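Local atomic coordinates of peptidase M16 inactive domain family protein (Pseudomonas fluorescens, PDB entry 3GWB), a protein that is of uncertain function, belongs to the M16 peptidase family and is probably an inactive relative of its zinc-dependent peptidases. Residues Gly45-Gly50 / Ala228-Pro233; Pro122-Asp127 / Ala182-Phe187; Met156-Gly161 / Lys237-His242. All blocks are in the same frame, centred on the assembly; numbering follows the deposited sequence.

Contact 1. Residues Gly45-Gly50 / Ala228-Pro233; sequences GSSQDG and AKIEQP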
ATOM      1  N   GLY A  45       6.539 -11.995  17.182  1.00 11.98           N
ATOM      2  CA  GLY A  45       5.837 -10.725  17.090  1.00 10.39           C
ATOM      3  C   GLY A  45       6.208  -9.823  18.249  1.00 11.96           C
ATOM      4  O   GLY A  45       7.058 -10.172  19.062  1.00  8.99           O
ATOM      5  N   SER A  46       5.558  -8.667  18.337  1.00 10.55           N
ATOM      6  CA  SER A  46       5.848  -7.707  19.389  1.00 12.16           C
ATOM      7  C   SER A  46       5.612  -8.243  20.798  1.00 12.13           C
ATOM      8  O   SER A  46       6.171  -7.722  21.771  1.00 10.24           O
ATOM      9  CB  SER A  46       5.039  -6.423  19.167  1.00 12.44           C
ATOM     10  OG  SER A  46       3.645  -6.676  19.166  1.00 16.18           O
ATOM     11  N   SER A  47       4.806  -9.293  20.913  1.00 13.77           N
ATOM     12  CA  SER A  47       4.528  -9.883  22.218  1.00 15.10           C
ATOM     13  C   SER A  47       5.808 -10.472  22.822  1.00 16.24           C
ATOM     14  O   SER A  47       5.857 -10.788  24.011  1.00 17.63           O
ATOM     15  CB  SER A  47       3.444 -10.970  22.103  1.00 15.74           C
ATOM     16  OG  SER A  47       3.871 -12.077  21.319  1.00 16.18           O
ATOM     17  N   GLN A  48       6.845 -10.607  21.998  1.00 15.40           N
ATOM     18  CA  GLN A  48       8.123 -11.147  22.451  1.00 17.35           C
ATOM     19  C   GLN A  48       9.130 -10.025  22.704  1.00 18.06           C
ATOM     20  O   GLN A  48      10.275 -10.291  23.066  1.00 17.67           O
ATOM     21  CB  GLN A  48       8.708 -12.111  21.411  1.00 17.48           C
ATOM     22  CG  GLN A  48       7.874 -13.357  21.116  1.00 16.95           C
ATOM     23  CD  GLN A  48       7.554 -14.180  22.356  1.00 19.01           C
ATOM     24  OE1 GLN A  48       8.346 -14.258  23.299  1.00 19.18           O
ATOM     25  NE2 GLN A  48       6.392 -14.820  22.348  1.00 20.65           N
ATOM     26  N   ASP A  49       8.700  -8.781  22.516  1.00 18.57           N
ATOM     27  CA  ASP A  49       9.565  -7.616  22.707  1.00 20.01           C
ATOM     28  C   ASP A  49      10.265  -7.553  24.059  1.00 21.45           C
ATOM     29  O   ASP A  49      11.436  -7.186  24.140  1.00 19.72           O
ATOM     30  CB  ASP A  49       8.775  -6.313  22.524  1.00 20.09           C
ATOM     31  CG  ASP A  49       8.598  -5.927  21.067  1.00 22.99           C
ATOM     32  OD1 ASP A  49       9.264  -6.529  20.193  1.00 23.40           O
ATOM     33  OD2 ASP A  49       7.796  -5.006  20.797  1.00 21.98           O
ATOM     34  N   GLY A  50       9.546  -7.891  25.121  1.00 21.99           N
ATOM     35  CA  GLY A  50      10.145  -7.822  26.437  1.00 25.35           C
ATOM     36  C   GLY A  50      10.376  -6.369  26.813  1.00 26.40           C
ATOM     37  O   GLY A  50       9.465  -5.543  26.717  1.00 27.31           O
ATOM     38  N   ALA A 228       8.027 -19.903  24.711  1.00 19.11           N
ATOM     39  CA  ALA A 228       6.834 -20.224  25.485  1.00 22.54           C
ATOM     40  C   ALA A 228       5.666 -19.353  25.046  1.00 23.64           C
ATOM     41  O   ALA A 228       5.848 -18.210  24.628  1.00 24.65           O
ATOM     42  CB  ALA A 228       7.105 -20.027  26.968  1.00 23.54           C
ATOM     43  N   LYS A 229       4.461 -19.901  25.144  1.00 25.11           N
ATOM     44  CA  LYS A 229       3.271 -19.162  24.753  1.00 26.96           C
ATOM     45  C   LYS A 229       2.949 -18.077  25.768  1.00 26.67           C
ATOM     46  O   LYS A 229       3.244 -18.217  26.958  1.00 25.64           O
ATOM     47  CB  LYS A 229       2.089 -20.118  24.608  1.00 29.13           C
ATOM     48  CG  LYS A 229       2.259 -21.111  23.471  1.00 32.39           C
ATOM     49  CD  LYS A 229       1.067 -22.042  23.361  1.00 35.37           C
ATOM     50  CE  LYS A 229       1.219 -22.977  22.176  1.00 35.55           C
ATOM     51  NZ  LYS A 229       0.034 -23.863  22.046  1.00 38.71           N
ATOM     52  N   ILE A 230       2.350 -16.993  25.285  1.00 27.92           N
ATOM     53  CA  ILE A 230       1.983 -15.864  26.132  1.00 27.07           C
ATOM     54  C   ILE A 230       0.749 -16.214  26.958  1.00 26.92           C
ATOM     55  O   ILE A 230      -0.139 -16.939  26.500  1.00 24.65           O
ATOM     56  CB  ILE A 230       1.722 -14.594  25.272  1.00 29.67           C
ATOM     57  CG1 ILE A 230       3.057 -13.956  24.865  1.00 29.49           C
ATOM     58  CG2 ILE A 230       0.910 -13.569  26.052  1.00 29.24           C
ATOM     59  CD1 ILE A 230       3.958 -14.840  24.039  1.00 28.94           C
ATOM     60  N   GLU A 231       0.706 -15.708  28.185  1.00 26.84           N
ATOM     61  CA  GLU A 231      -0.412 -15.981  29.076  1.00 27.46           C
ATOM     62  C   GLU A 231      -1.648 -15.193  28.669  1.00 25.55           C
ATOM     63  O   GLU A 231      -1.569 -14.289  27.842  1.00 24.32           O
ATOM     64  CB  GLU A 231      -0.023 -15.646  30.517  1.00 30.35           C
ATOM     65  CG  GLU A 231       1.240 -16.361  30.974  1.00 36.09           C
ATOM     66  CD  GLU A 231       1.395 -16.388  32.482  1.00 39.58           C
ATOM     67  OE1 GLU A 231       1.380 -15.301  33.105  1.00 41.96           O
ATOM     68  OE2 GLU A 231       1.538 -17.501  33.039  1.00 39.02           O
ATOM     69  N   GLN A 232      -2.789 -15.553  29.243  1.00 24.32           N
ATOM     70  CA  GLN A 232      -4.050 -14.880  28.944  1.00 22.53           C
ATOM     71  C   GLN A 232      -4.165 -13.570  29.711  1.00 21.70           C
ATOM     72  O   GLN A 232      -3.755 -13.484  30.864  1.00 20.33           O
ATOM     73  CB  GLN A 232      -5.227 -15.786  29.311  1.00 23.91           C
ATOM     74  CG  GLN A 232      -5.404 -16.971  28.384  1.00 25.54           C
ATOM     75  CD  GLN A 232      -5.991 -16.572  27.042  1.00 26.95           C
ATOM     76  OE1 GLN A 232      -5.644 -15.530  26.483  1.00 28.36           O
ATOM     77  NE2 GLN A 232      -6.877 -17.406  26.514  1.00 26.28           N
ATOM     78  N   PRO A 233      -4.738 -12.532  29.075  1.00 20.47           N
ATOM     79  CA  PRO A 233      -4.904 -11.226  29.716  1.00 21.11           C
ATOM     80  C   PRO A 233      -6.026 -11.267  30.744  1.00 21.69           C
ATOM     81  O   PRO A 233      -6.847 -12.184  30.742  1.00 21.37           O
ATOM     82  CB  PRO A 233      -5.242 -10.314  28.542  1.00 22.21           C
ATOM     83  CG  PRO A 233      -6.077 -11.210  27.681  1.00 21.74           C
ATOM     84  CD  PRO A 233      -5.285 -12.516  27.704  1.00 19.06           C
TER

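Contact 2. Residues Pro122-Asp127 / Ala182-Phe187; sequences PTFPAD and AQLKAF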
ATOM      1  N   PRO A 122      20.817 -13.102   8.351  1.00 11.49           N
ATOM      2  CA  PRO A 122      20.849 -11.674   8.022  1.00 13.59           C
ATOM      3  C   PRO A 122      22.079 -11.022   8.672  1.00 13.40           C
ATOM      4  O   PRO A 122      22.525 -11.459   9.739  1.00 11.03           O
ATOM      5  CB  PRO A 122      19.541 -11.163   8.614  1.00 13.97           C
ATOM      6  CG  PRO A 122      19.374 -12.043   9.824  1.00 13.60           C
ATOM      7  CD  PRO A 122      19.712 -13.409   9.276  1.00 12.67           C
ATOM      8  N   THR A 123      22.626  -9.991   8.031  1.00 13.06           N
ATOM      9  CA  THR A 123      23.807  -9.304   8.560  1.00 16.02           C
ATOM     10  C   THR A 123      23.516  -7.992   9.291  1.00 17.20           C
ATOM     11  O   THR A 123      24.412  -7.419   9.916  1.00 18.38           O
ATOM     12  CB  THR A 123      24.819  -9.002   7.444  1.00 14.23           C
ATOM     13  OG1 THR A 123      24.167  -8.262   6.403  1.00 15.99           O
ATOM     14  CG2 THR A 123      25.389 -10.294   6.883  1.00 16.43           C
ATOM     15  N   PHE A 124      22.273  -7.523   9.208  1.00 16.47           N
ATOM     16  CA  PHE A 124      21.858  -6.281   9.856  1.00 16.06           C
ATOM     17  C   PHE A 124      22.868  -5.155   9.627  1.00 16.77           C
ATOM     18  O   PHE A 124      23.586  -4.757  10.548  1.00 16.89           O
ATOM     19  CB  PHE A 124      21.678  -6.502  11.363  1.00 17.25           C
ATOM     20  CG  PHE A 124      20.744  -7.630  11.706  1.00 19.64           C
ATOM     21  CD1 PHE A 124      19.376  -7.518  11.470  1.00 21.17           C
ATOM     22  CD2 PHE A 124      21.234  -8.807  12.266  1.00 19.76           C
ATOM     23  CE1 PHE A 124      18.509  -8.569  11.781  1.00 21.25           C
ATOM     24  CE2 PHE A 124      20.377  -9.862  12.579  1.00 20.13           C
ATOM     25  CZ  PHE A 124      19.012  -9.741  12.339  1.00 19.45           C
ATOM     26  N   PRO A 125      22.935  -4.626   8.395  1.00 16.26           N
ATOM     27  CA  PRO A 125      23.869  -3.542   8.071  1.00 17.67           C
ATOM     28  C   PRO A 125      23.568  -2.277   8.873  1.00 18.59           C
ATOM     29  O   PRO A 125      22.409  -1.881   9.018  1.00 15.92           O
ATOM     30  CB  PRO A 125      23.656  -3.329   6.572  1.00 15.81           C
ATOM     31  CG  PRO A 125      23.172  -4.662   6.099  1.00 17.61           C
ATOM     32  CD  PRO A 125      22.222  -5.077   7.191  1.00 14.76           C
ATOM     33  N   ALA A 126      24.623  -1.646   9.377  1.00 18.78           N
ATOM     34  CA  ALA A 126      24.500  -0.440  10.182  1.00 18.64           C
ATOM     35  C   ALA A 126      23.778   0.704   9.479  1.00 19.24           C
ATOM     36  O   ALA A 126      22.988   1.418  10.096  1.00 17.93           O
ATOM     37  CB  ALA A 126      25.887   0.012  10.637  1.00 18.56           C
ATOM     38  N   ASP A 127      24.034   0.874   8.188  1.00 20.24           N
ATOM     39  CA  ASP A 127      23.404   1.956   7.443  1.00 21.66           C
ATOM     40  C   ASP A 127      21.916   1.708   7.194  1.00 20.01           C
ATOM     41  O   ASP A 127      21.149   2.650   6.991  1.00 19.47           O
ATOM     42  CB  ASP A 127      24.140   2.172   6.120  1.00 25.52           C
ATOM     43  CG  ASP A 127      23.975   1.008   5.159  1.00 31.03           C
ATOM     44  OD1 ASP A 127      24.075  -0.159   5.598  1.00 34.49           O
ATOM     45  OD2 ASP A 127      23.757   1.265   3.957  1.00 33.33           O
ATOM     46  N   ALA A 182      23.462  -5.678  18.494  1.00 14.15           N
ATOM     47  CA  ALA A 182      23.613  -6.806  19.409  1.00 16.18           C
ATOM     48  C   ALA A 182      22.252  -7.348  19.824  1.00 15.80           C
ATOM     49  O   ALA A 182      22.068  -8.556  19.949  1.00 13.52           O
ATOM     50  CB  ALA A 182      24.397  -6.385  20.646  1.00 17.06           C
ATOM     51  N   GLN A 183      21.304  -6.447  20.052  1.00 15.94           N
ATOM     52  CA  GLN A 183      19.961  -6.846  20.447  1.00 15.99           C
ATOM     53  C   GLN A 183      19.212  -7.517  19.301  1.00 13.68           C
ATOM     54  O   GLN A 183      18.474  -8.484  19.506  1.00 11.73           O
ATOM     55  CB  GLN A 183      19.173  -5.629  20.921  1.00 17.38           C
ATOM     56  CG  GLN A 183      19.647  -5.061  22.249  1.00 22.00           C
ATOM     57  CD  GLN A 183      18.887  -3.807  22.628  1.00 21.81           C
ATOM     58  OE1 GLN A 183      19.114  -2.740  22.067  1.00 24.97           O
ATOM     59  NE2 GLN A 183      17.965  -3.938  23.570  1.00 23.32           N
ATOM     60  N   LEU A 184      19.390  -6.994  18.095  1.00 11.96           N
ATOM     61  CA  LEU A 184      18.721  -7.563  16.940  1.00 11.82           C
ATOM     62  C   LEU A 184      19.257  -8.968  16.706  1.00 12.14           C
ATOM     63  O   LEU A 184      18.498  -9.888  16.390  1.00 10.72           O
ATOM     64  CB  LEU A 184      18.968  -6.711  15.694  1.00 10.99           C
ATOM     65  CG  LEU A 184      18.409  -5.284  15.692  1.00 14.75           C
ATOM     66  CD1 LEU A 184      18.602  -4.675  14.300  1.00 16.17           C
ATOM     67  CD2 LEU A 184      16.932  -5.294  16.064  1.00 13.20           C
ATOM     68  N   LYS A 185      20.572  -9.115  16.860  1.00 10.93           N
ATOM     69  CA  LYS A 185      21.235 -10.396  16.658  1.00 12.92           C
ATOM     70  C   LYS A 185      20.757 -11.421  17.672  1.00 11.59           C
ATOM     71  O   LYS A 185      20.493 -12.574  17.326  1.00  8.84           O
ATOM     72  CB  LYS A 185      22.756 -10.232  16.756  1.00 15.40           C
ATOM     73  CG  LYS A 185      23.389  -9.581  15.538  1.00 17.83           C
ATOM     74  CD  LYS A 185      24.899  -9.476  15.701  1.00 23.52           C
ATOM     75  CE  LYS A 185      25.542  -8.860  14.470  1.00 28.27           C
ATOM     76  NZ  LYS A 185      27.025  -8.773  14.596  1.00 30.28           N
ATOM     77  N   ALA A 186      20.637 -10.990  18.921  1.00  8.95           N
ATOM     78  CA  ALA A 186      20.190 -11.872  19.991  1.00 10.31           C
ATOM     79  C   ALA A 186      18.717 -12.234  19.838  1.00  9.95           C
ATOM     80  O   ALA A 186      18.329 -13.379  20.081  1.00  8.47           O
ATOM     81  CB  ALA A 186      20.428 -11.211  21.340  1.00 12.18           C
ATOM     82  N   PHE A 187      17.888 -11.263  19.453  1.00 10.53           N
ATOM     83  CA  PHE A 187      16.465 -11.534  19.265  1.00  9.75           C
ATOM     84  C   PHE A 187      16.271 -12.531  18.124  1.00  9.77           C
ATOM     85  O   PHE A 187      15.471 -13.460  18.229  1.00 11.69           O
ATOM     86  CB  PHE A 187      15.688 -10.257  18.937  1.00 10.55           C
ATOM     87  CG  PHE A 187      14.207 -10.476  18.804  1.00 12.76           C
ATOM     88  CD1 PHE A 187      13.425 -10.701  19.935  1.00  9.83           C
ATOM     89  CD2 PHE A 187      13.604 -10.541  17.550  1.00 12.82           C
ATOM     90  CE1 PHE A 187      12.065 -10.970  19.820  1.00 11.58           C
ATOM     91  CE2 PHE A 187      12.238 -10.811  17.426  1.00 13.88           C
ATOM     92  CZ  PHE A 187      11.473 -11.033  18.560  1.00 12.07           C
TER

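Contact 3. Residues Met156-Gly161 / Lys237-His242; sequences MKRLYG and KASIGH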
HETATM    1  N   MSE A 156      -5.940  -0.042  23.173  1.00 19.02           N
HETATM    2  CA  MSE A 156      -5.201  -1.272  23.415  1.00 20.50           C
HETATM    3  C   MSE A 156      -4.542  -1.247  24.793  1.00 19.42           C
HETATM    4  O   MSE A 156      -4.331  -2.293  25.397  1.00 21.91           O
HETATM    5  CB  MSE A 156      -4.153  -1.504  22.320  1.00 19.12           C
HETATM    6  CG  MSE A 156      -4.740  -1.972  20.983  1.00 18.49           C
HETATM    7 SE   MSE A 156      -5.664  -3.543  21.087  1.00 16.87          SE
HETATM    8  CE  MSE A 156      -4.333  -4.746  20.911  1.00 19.20           C
ATOM      9  N   LYS A 157      -4.227  -0.057  25.297  1.00 19.63           N
ATOM     10  CA  LYS A 157      -3.618   0.062  26.622  1.00 19.58           C
ATOM     11  C   LYS A 157      -4.639  -0.265  27.711  1.00 19.50           C
ATOM     12  O   LYS A 157      -4.342  -0.998  28.657  1.00 21.37           O
ATOM     13  CB  LYS A 157      -3.094   1.480  26.857  1.00 21.75           C
ATOM     14  CG  LYS A 157      -1.984   1.923  25.913  1.00 27.14           C
ATOM     15  CD  LYS A 157      -1.543   3.358  26.217  1.00 30.54           C
ATOM     16  CE  LYS A 157      -0.555   3.865  25.182  1.00 32.43           C
ATOM     17  NZ  LYS A 157      -0.217   5.299  25.397  1.00 34.17           N
ATOM     18  N   ARG A 158      -5.837   0.297  27.579  1.00 18.40           N
ATOM     19  CA  ARG A 158      -6.909   0.078  28.548  1.00 18.89           C
ATOM     20  C   ARG A 158      -7.379  -1.372  28.548  1.00 18.28           C
ATOM     21  O   ARG A 158      -7.728  -1.929  29.587  1.00 18.97           O
ATOM     22  CB  ARG A 158      -8.091   1.002  28.233  1.00 18.23           C
ATOM     23  CG  ARG A 158      -7.857   2.468  28.591  1.00 22.68           C
ATOM     24  CD  ARG A 158      -8.841   3.376  27.871  1.00 25.99           C
ATOM     25  NE  ARG A 158      -8.662   4.778  28.237  1.00 28.56           N
ATOM     26  CZ  ARG A 158      -9.225   5.349  29.296  1.00 27.53           C
ATOM     27  NH1 ARG A 158     -10.011   4.637  30.091  1.00 28.08           N
ATOM     28  NH2 ARG A 158      -8.993   6.627  29.569  1.00 26.77           N
ATOM     29  N   LEU A 159      -7.366  -1.983  27.369  1.00 17.54           N
ATOM     30  CA  LEU A 159      -7.808  -3.360  27.193  1.00 15.17           C
ATOM     31  C   LEU A 159      -6.851  -4.407  27.767  1.00 16.23           C
ATOM     32  O   LEU A 159      -7.282  -5.354  28.431  1.00 14.86           O
ATOM     33  CB  LEU A 159      -8.002  -3.634  25.699  1.00 15.96           C
ATOM     34  CG  LEU A 159      -9.294  -4.269  25.182  1.00 16.87           C
ATOM     35  CD1 LEU A 159     -10.465  -3.353  25.474  1.00 16.38           C
ATOM     36  CD2 LEU A 159      -9.179  -4.505  23.675  1.00 16.71           C
ATOM     37  N   TYR A 160      -5.557  -4.236  27.510  1.00 15.24           N
ATOM     38  CA  TYR A 160      -4.547  -5.200  27.955  1.00 15.20           C
ATOM     39  C   TYR A 160      -3.625  -4.820  29.122  1.00 15.61           C
ATOM     40  O   TYR A 160      -2.872  -5.662  29.608  1.00 17.70           O
ATOM     41  CB  TYR A 160      -3.691  -5.591  26.752  1.00 14.91           C
ATOM     42  CG  TYR A 160      -4.428  -6.424  25.734  1.00 14.43           C
ATOM     43  CD1 TYR A 160      -4.598  -7.791  25.925  1.00 15.20           C
ATOM     44  CD2 TYR A 160      -4.963  -5.848  24.582  1.00 13.35           C
ATOM     45  CE1 TYR A 160      -5.278  -8.576  24.999  1.00 15.24           C
ATOM     46  CE2 TYR A 160      -5.653  -6.631  23.639  1.00 14.47           C
ATOM     47  CZ  TYR A 160      -5.802  -7.995  23.862  1.00 14.21           C
ATOM     48  OH  TYR A 160      -6.473  -8.787  22.957  1.00 16.25           O
ATOM     49  N   GLY A 161      -3.660  -3.569  29.564  1.00 17.16           N
ATOM     50  CA  GLY A 161      -2.805  -3.172  30.675  1.00 19.51           C
ATOM     51  C   GLY A 161      -1.324  -3.488  30.489  1.00 20.11           C
ATOM     52  O   GLY A 161      -0.673  -2.932  29.602  1.00 19.54           O
ATOM     53  N   LYS A 237     -11.757  -3.651  33.227  1.00 26.00           N
ATOM     54  CA  LYS A 237     -13.011  -3.067  33.695  1.00 26.43           C
ATOM     55  C   LYS A 237     -13.528  -2.114  32.618  1.00 26.49           C
ATOM     56  O   LYS A 237     -12.742  -1.498  31.897  1.00 25.88           O
ATOM     57  CB  LYS A 237     -12.791  -2.299  35.003  1.00 28.07           C
ATOM     58  CG  LYS A 237     -11.720  -1.222  34.912  1.00 31.08           C
ATOM     59  CD  LYS A 237     -11.667  -0.356  36.166  1.00 33.98           C
ATOM     60  CE  LYS A 237     -10.516   0.639  36.093  1.00 33.73           C
ATOM     61  NZ  LYS A 237     -10.575   1.480  34.856  1.00 36.44           N
ATOM     62  N   ALA A 238     -14.847  -2.002  32.498  1.00 24.94           N
ATOM     63  CA  ALA A 238     -15.434  -1.112  31.505  1.00 24.78           C
ATOM     64  C   ALA A 238     -15.030   0.324  31.819  1.00 24.91           C
ATOM     65  O   ALA A 238     -14.989   0.727  32.981  1.00 22.69           O
ATOM     66  CB  ALA A 238     -16.957  -1.243  31.514  1.00 23.15           C
ATOM     67  N   SER A 239     -14.720   1.094  30.783  1.00 24.88           N
ATOM     68  CA  SER A 239     -14.335   2.483  30.985  1.00 25.85           C
ATOM     69  C   SER A 239     -14.485   3.283  29.701  1.00 26.03           C
ATOM     70  O   SER A 239     -14.547   2.715  28.610  1.00 26.62           O
ATOM     71  CB  SER A 239     -12.886   2.575  31.484  1.00 25.19           C
ATOM     72  OG  SER A 239     -11.963   2.114  30.510  1.00 26.89           O
ATOM     73  N   ILE A 240     -14.554   4.600  29.842  1.00 24.94           N
ATOM     74  CA  ILE A 240     -14.681   5.488  28.696  1.00 24.93           C
ATOM     75  C   ILE A 240     -13.599   6.552  28.771  1.00 24.86           C
ATOM     76  O   ILE A 240     -13.402   7.185  29.812  1.00 25.07           O
ATOM     77  CB  ILE A 240     -16.063   6.175  28.661  1.00 26.46           C
ATOM     78  CG1 ILE A 240     -17.155   5.123  28.452  1.00 28.00           C
ATOM     79  CG2 ILE A 240     -16.113   7.203  27.536  1.00 25.65           C
ATOM     80  CD1 ILE A 240     -18.550   5.698  28.328  1.00 29.54           C
ATOM     81  N   GLY A 241     -12.890   6.734  27.664  1.00 24.07           N
ATOM     82  CA  GLY A 241     -11.830   7.719  27.616  1.00 24.29           C
ATOM     83  C   GLY A 241     -11.976   8.616  26.406  1.00 26.11           C
ATOM     84  O   GLY A 241     -12.517   8.208  25.375  1.00 23.71           O
ATOM     85  N   HIS A 242     -11.494   9.848  26.530  1.00 26.73           N
ATOM     86  CA  HIS A 242     -11.575  10.798  25.434  1.00 27.96           C
ATOM     87  C   HIS A 242     -10.239  11.478  25.222  1.00 27.96           C
ATOM     88  O   HIS A 242      -9.599  11.913  26.175  1.00 29.10           O
ATOM     89  CB  HIS A 242     -12.637  11.864  25.720  1.00 27.63           C
ATOM     90  CG  HIS A 242     -12.744  12.908  24.651  1.00 27.87           C
ATOM     91  ND1 HIS A 242     -13.288  12.649  23.410  1.00 27.89           N
ATOM     92  CD2 HIS A 242     -12.353  14.202  24.630  1.00 27.16           C
ATOM     93  CE1 HIS A 242     -13.226  13.743  22.669  1.00 28.07           C
ATOM     94  NE2 HIS A 242     -12.663  14.699  23.386  1.00 27.56           N
TER

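Contact 1. Residues Gly45-Gly50 / Ala228-Pro233
I230 reaches across to S47 and Q48, and its longer branch does all the touching. CB points toward the turn but makes no close contact itself. CG1 lies anti to the carbonyl carbon (chi1 -79°), which carries the chain forward to S47, where CG1 of I230 comes within 4.1 Å of CB of S47. At the tip, CD1 of I230 sits 3.9 Å from OG of S47. This hydroxyl is not left to the methyl, because it hydrogen-bonds to the backbone carbonyl of K92. The end of Q48 crosses beside the same methyl, and its modelled NE2 approaches so closely that the exact placing of the amide is doubtful. The backbone N of I230 is tied to Q307. Replacing I230 by alanine removes CG1 and CD1, which would probably take the apolar neighbour from S47 and open a gap between turn and linker. The 3-10 turn at 46-48 follows strand 35-42, whereas 228-233 lies in the connection between helix 207-220 and strand 239-244, the first strand of the second sheet in chain order. A turn of the first domain touching the linker to the second is consistent with the pair of alpha/beta domains that makes up one half of an M16 peptidase.

Contact 2. Residues Pro122-Asp127 / Ala182-Phe187
The ring of F124 is sandwiched between P122, from its own segment, and L184 of the facing helix. On one face lies CB of P122, 4.0 Å above the plane of the F124 ring and displaced toward its rim. On the opposite face CB of L184 stands over the centre, 4.3 Å from the centroid of the F124 ring and only 8° off the normal, a clear CH-pi contact. The branch of L184 then leads outward past the CD1 side of the ring, bringing its own CD1 to 4.1 Å from CD1 of F124. K185 comes in obliquely with its aliphatic stem: CG of K185 is 4.0 Å from CD2 of F124, while the rest of the chain runs on extended, past the ring in the opposite direction. The ring packs the loop leading into helix 126-143, whose N-cap is P125, against helix 181-191 in the first alpha/beta half of the molecule. CG of F124 is anti to its carbonyl carbon (chi1 -54°), which carries the ring toward that helix from a backbone of positive phi. A third helix, 55-62, closes in through M62 on F124 and T59 on L184, and L181 also touches the ring.

Contact 3. Residues Met156-Gly161 / Lys237-His242
R158 meets the strand with its guanidinium group, which touches S239 at an edge and G241 across a face. NH1 of R158 donates to OG of S239 at 3.2 Å, but the N-H...O angle of 133° makes this a weak bond, although the hydroxyl lies in the plane of the group. Over one face, CA of G241 is 3.6 Å from NH2 of R158 and offset toward the rim, with the carbonyl carbon of I240 covering the same side. A side chain at G241 would point straight at the guanidinium, and its absence lets the flat group settle on the backbone. The stem of R158 gives it this reach: the chain is extended from CG to NE, and a chi4 of -86° then turns the guanidinium across its direction. The stronger polar partner lies on the same helix, where E154 forms a salt bridge with NE. NZ of K237 lies 5.7 Å from NH1 of R158, two like charges not in contact.

In the fold this is helix-on-sheet packing of the alpha/beta kind. Helix 147-160 lies against strand 239-244, an outermost strand of the second mixed sheet; the segments 156-160 and 239-242 run nearly antiparallel (160°), their axes 10.5 Å apart. The strand is held in turn by its parallel neighbour 414-419, through backbone hydrogen bonds of S239 with I415 and of G241 with I415 and S417. V414 and V416 of that neighbour touch R158, and V414 also packs on L159, the next residue of the helix.

How the contacts relate
The three contacts run across the molecule with contact 1 between the others: its centre lies 21 Å from that of contact 2 and 19 Å from that of contact 3, whereas contacts 2 and 3 are 35 Å apart. Contact 1 touches both, through Q48 O and F187 CE1 at 3.8 Å, and through P233 CB and Y160 CD1 at 3.7 Å. Along the chain, contact 2 falls wholly between the two segments of contact 1, while contact 3 alternates with both. Helix 147-160, lying in sequence between strands of the first sheet, packs on the second sheet, so that both it and the linker 228-233 connect the two halves, probably helping to fix their relative placement.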